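Local coordinates for protein Alpha/beta hydrolase (Novosphingobium aromaticivorans, PDB 3BWX) that probably acts as a hydrolase of the alpha/beta hydrolase fold and binds calcium ions, at residues 17-22 with 66-71. The protein carries 1 engineered substitution. Sequence-based numbering, arbitrary orientation.
Sequences RLHFRA and RGDSDY. With EDO (1,2-ethanediol), chain R.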
ATOM      1  N   ARG A  17      -5.389  -0.024  19.177  1.00  7.06           N
ATOM      2  CA  ARG A  17      -4.100  -0.629  19.043  1.00  7.35           C
ATOM      3  C   ARG A  17      -3.903  -0.999  17.600  1.00  7.35           C
ATOM      4  O   ARG A  17      -4.575  -1.860  17.061  1.00  7.98           O
ATOM      5  CB  ARG A  17      -3.987  -1.893  19.903  1.00  8.82           C
ATOM      6  CG  ARG A  17      -2.566  -2.481  19.971  1.00  8.04           C
ATOM      7  CD  ARG A  17      -2.532  -3.894  20.573  1.00 13.51           C
ATOM      8  NE  ARG A  17      -3.161  -4.888  19.695  1.00 13.80           N
ATOM      9  CZ  ARG A  17      -3.636  -6.091  20.066  1.00 15.54           C
ATOM     10  NH1 ARG A  17      -3.605  -6.510  21.345  1.00 19.14           N
ATOM     11  NH2 ARG A  17      -4.192  -6.863  19.151  1.00 23.45           N
ATOM     12  N   LEU A  18      -2.947  -0.330  16.987  1.00  5.84           N
ATOM     13  CA  LEU A  18      -2.644  -0.529  15.565  1.00  5.90           C
ATOM     14  C   LEU A  18      -1.300  -1.276  15.481  1.00  8.28           C
ATOM     15  O   LEU A  18      -0.427  -1.157  16.359  1.00  7.21           O
ATOM     16  CB  LEU A  18      -2.587   0.815  14.879  1.00  7.87           C
ATOM     17  CG  LEU A  18      -3.894   1.613  14.970  1.00  6.44           C
ATOM     18  CD1 LEU A  18      -3.742   2.941  14.178  1.00  9.64           C
ATOM     19  CD2 LEU A  18      -5.125   0.805  14.426  1.00  8.47           C
ATOM     20  N   HIS A  19      -1.163  -2.036  14.411  1.00  6.71           N
ATOM     21  CA  HIS A  19      -0.085  -3.030  14.259  1.00  7.42           C
ATOM     22  C   HIS A  19       0.881  -2.729  13.121  1.00  5.07           C
ATOM     23  O   HIS A  19       0.469  -2.308  12.058  1.00  7.33           O
ATOM     24  CB  HIS A  19      -0.714  -4.366  14.023  1.00  8.32           C
ATOM     25  CG  HIS A  19       0.242  -5.466  13.741  1.00  7.36           C
ATOM     26  ND1 HIS A  19       0.181  -6.203  12.569  1.00  8.96           N
ATOM     27  CD2 HIS A  19       1.282  -5.971  14.453  1.00  7.07           C
ATOM     28  CE1 HIS A  19       1.159  -7.107  12.579  1.00  8.69           C
ATOM     29  NE2 HIS A  19       1.812  -7.011  13.726  1.00  9.11           N
ATOM     30  N   PHE A  20       2.175  -2.932  13.388  1.00  6.28           N
ATOM     31  CA  PHE A  20       3.181  -2.909  12.319  1.00  7.46           C
ATOM     32  C   PHE A  20       4.172  -4.028  12.497  1.00  7.36           C
ATOM     33  O   PHE A  20       4.503  -4.405  13.652  1.00  8.82           O
ATOM     34  CB  PHE A  20       3.945  -1.566  12.119  1.00  6.17           C
ATOM     35  CG  PHE A  20       4.776  -1.092  13.276  1.00  8.42           C
ATOM     36  CD1 PHE A  20       4.198  -0.536  14.426  1.00  7.61           C
ATOM     37  CD2 PHE A  20       6.159  -1.138  13.204  1.00  9.91           C
ATOM     38  CE1 PHE A  20       5.022  -0.074  15.448  1.00 10.33           C
ATOM     39  CE2 PHE A  20       6.942  -0.629  14.225  1.00  6.10           C
ATOM     40  CZ  PHE A  20       6.376  -0.138  15.315  1.00  7.74           C
ATOM     41  N   ARG A  21       4.612  -4.579  11.365  1.00  8.67           N
ATOM     42  CA  ARG A  21       5.762  -5.489  11.363  1.00  5.84           C
ATOM     43  C   ARG A  21       7.003  -4.666  11.304  1.00  7.82           C
ATOM     44  O   ARG A  21       7.063  -3.719  10.510  1.00  8.40           O
ATOM     45  CB  ARG A  21       5.750  -6.460  10.231  1.00  6.46           C
ATOM     46  CG  ARG A  21       4.569  -7.445  10.255  1.00 12.04           C
ATOM     47  CD  ARG A  21       4.630  -8.464   9.086  1.00 12.58           C
ATOM     48  NE  ARG A  21       3.722  -9.590   9.266  1.00 11.05           N
ATOM     49  CZ  ARG A  21       3.614 -10.588   8.395  1.00 10.93           C
ATOM     50  NH1 ARG A  21       4.306 -10.561   7.300  1.00 11.97           N
ATOM     51  NH2 ARG A  21       2.820 -11.619   8.662  1.00 16.09           N
ATOM     52  N   ALA A  22       7.982  -4.984  12.137  1.00  9.01           N
ATOM     53  CA  ALA A  22       9.261  -4.257  12.130  1.00 10.79           C
ATOM     54  C   ALA A  22      10.377  -5.226  11.775  1.00 11.80           C
ATOM     55  O   ALA A  22      10.508  -6.312  12.378  1.00 10.18           O
ATOM     56  CB  ALA A  22       9.528  -3.610  13.512  1.00 12.64           C
ATOM     57  N   ARG A  66      -7.642  -3.229   9.204  1.00  8.63           N
ATOM     58  CA  ARG A  66      -6.949  -4.154   8.302  1.00  7.71           C
ATOM     59  C   ARG A  66      -5.999  -5.030   9.085  1.00  9.19           C
ATOM     60  O   ARG A  66      -5.324  -4.580  10.010  1.00 10.38           O
ATOM     61  CB  ARG A  66      -6.125  -3.429   7.228  1.00  9.91           C
ATOM     62  CG  ARG A  66      -6.946  -2.716   6.162  1.00  8.80           C
ATOM     63  CD  ARG A  66      -7.526  -1.392   6.604  1.00 10.81           C
ATOM     64  NE  ARG A  66      -8.046  -0.657   5.460  1.00  8.56           N
ATOM     65  CZ  ARG A  66      -8.861   0.379   5.563  1.00  9.50           C
ATOM     66  NH1 ARG A  66      -9.244   0.842   6.731  1.00  9.00           N
ATOM     67  NH2 ARG A  66      -9.289   0.941   4.458  1.00  8.10           N
ATOM     68  N   GLY A  67      -5.927  -6.294   8.687  1.00  9.25           N
ATOM     69  CA  GLY A  67      -4.952  -7.210   9.290  1.00  8.09           C
ATOM     70  C   GLY A  67      -5.163  -7.337  10.761  1.00  7.35           C
ATOM     71  O   GLY A  67      -6.298  -7.550  11.218  1.00  8.90           O
ATOM     72  N   ASP A  68      -4.085  -7.210  11.532  1.00  8.78           N
ATOM     73  CA  ASP A  68      -4.146  -7.366  12.992  1.00  7.83           C
ATOM     74  C   ASP A  68      -4.388  -6.052  13.708  1.00  8.22           C
ATOM     75  O   ASP A  68      -4.434  -6.014  14.919  1.00 11.36           O
ATOM     76  CB  ASP A  68      -2.840  -7.962  13.526  1.00  7.36           C
ATOM     77  CG  ASP A  68      -2.696  -9.444  13.251  1.00 15.62           C
ATOM     78  OD1 ASP A  68      -3.576 -10.000  12.538  1.00 15.38           O
ATOM     79  OD2 ASP A  68      -1.683 -10.045  13.723  1.00 17.90           O
ATOM     80  N   SER A  69      -4.531  -4.955  12.959  1.00  6.76           N
ATOM     81  CA  SER A  69      -4.915  -3.704  13.611  1.00  7.90           C
ATOM     82  C   SER A  69      -6.353  -3.749  14.116  1.00 10.12           C
ATOM     83  O   SER A  69      -7.211  -4.395  13.540  1.00 10.47           O
ATOM     84  CB  SER A  69      -4.701  -2.523  12.658  1.00  8.44           C
ATOM     85  OG  SER A  69      -3.332  -2.150  12.551  1.00  8.21           O
ATOM     86  N   ASP A  70      -6.598  -3.052  15.210  1.00  8.80           N
ATOM     87  CA  ASP A  70      -7.904  -3.030  15.770  1.00  7.26           C
ATOM     88  C   ASP A  70      -8.888  -2.492  14.774  1.00  9.01           C
ATOM     89  O   ASP A  70      -8.547  -1.633  13.936  1.00  8.11           O
ATOM     90  CB  ASP A  70      -8.004  -2.143  17.025  1.00  8.66           C
ATOM     91  CG  ASP A  70      -7.515  -2.815  18.311  1.00 10.74           C
ATOM     92  OD1 ASP A  70      -7.140  -4.011  18.321  1.00 12.63           O
ATOM     93  OD2 ASP A  70      -7.483  -2.100  19.327  1.00 13.20           O
ATOM     94  N   TYR A  71     -10.118  -3.008  14.876  1.00  8.38           N
ATOM     95  CA  TYR A  71     -11.277  -2.488  14.156  1.00  7.51           C
ATOM     96  C   TYR A  71     -11.883  -1.298  14.905  1.00  9.99           C
ATOM     97  O   TYR A  71     -11.813  -1.257  16.140  1.00 10.73           O
ATOM     98  CB  TYR A  71     -12.337  -3.588  13.963  1.00  8.40           C
ATOM     99  CG  TYR A  71     -11.982  -4.712  12.969  1.00  6.49           C
ATOM    100  CD1 TYR A  71     -10.687  -4.860  12.456  1.00  8.27           C
ATOM    101  CD2 TYR A  71     -12.958  -5.618  12.548  1.00  9.28           C
ATOM    102  CE1 TYR A  71     -10.392  -5.886  11.547  1.00 11.10           C
ATOM    103  CE2 TYR A  71     -12.669  -6.635  11.665  1.00 11.95           C
ATOM    104  CZ  TYR A  71     -11.391  -6.761  11.170  1.00 12.83           C
ATOM    105  OH  TYR A  71     -11.110  -7.758  10.301  1.00 11.51           O
TER
HETATM  106  C1  EDO R 301      -0.198  -9.441  10.137  1.00 29.00           C
HETATM  107  O1  EDO R 301      -0.865 -10.654  10.487  1.00 44.76           O
HETATM  108  C2  EDO R 301      -0.625  -9.102   8.740  1.00 21.41           C
HETATM  109  O2  EDO R 301      -2.011  -8.863   8.828  1.00 35.83           O
HETATM  110  O   HOH W   1      -3.262  -4.402  16.959  1.00 10.44           O
HETATM  111  O   HOH W   2      -6.443  -6.223  16.894  1.00 21.77           O
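The type II' beta turn from R66 to S69 and the following D70 dock against the start of strand 17-23, where D70 makes a pair of hydrogen bonds with the backbone of R17. The amide N of D70 donates to R17 O at 3.0 Å, and R17 N returns a bond of 3.0 Å to D70 OD2, reaching the carboxylate from 61° above its plane. Aspartate suits the place because chi1 of -81° sets CG beside the backbone N, and OD2 of the short side chain then lies within bonding distance of R17 N. An alanine here would probably leave R17 N without this acceptor and open a gap beside R17 CB. The side chains of R17 and D70 cross at about a right angle, with R17 NH2 4.2 Å from D70 OD1; OD1 lies well out of the guanidinium plane and no N-H points at it, so the two probably interact only as charges. One water accepts from R17 NE and donates to R17 O and D68 O; a second links D68 O to D70 OD1. In the alpha/beta hydrolase fold, strand 17-23 lies between strands 6-11 and 58-61 of the main sheet, and the turn belongs to the loop from strand 58-61 to helix 80-94. S69 is small enough to sit close to the strand: its OG accepts from H19 N at 2.9 Å and also bonds E62 O, while its CB lies 3.8 Å from L18 CD2. The H19 ring runs alongside D68, with ND1 3.6 Å from D68 CB and OD2 over one ring face. Bonds from ND1 to E62 and from NE2 to D7 fix that ring's rotation, and E62 OE1 also accepts from D68 N. At G67 the positive phi of 60° favours glycine.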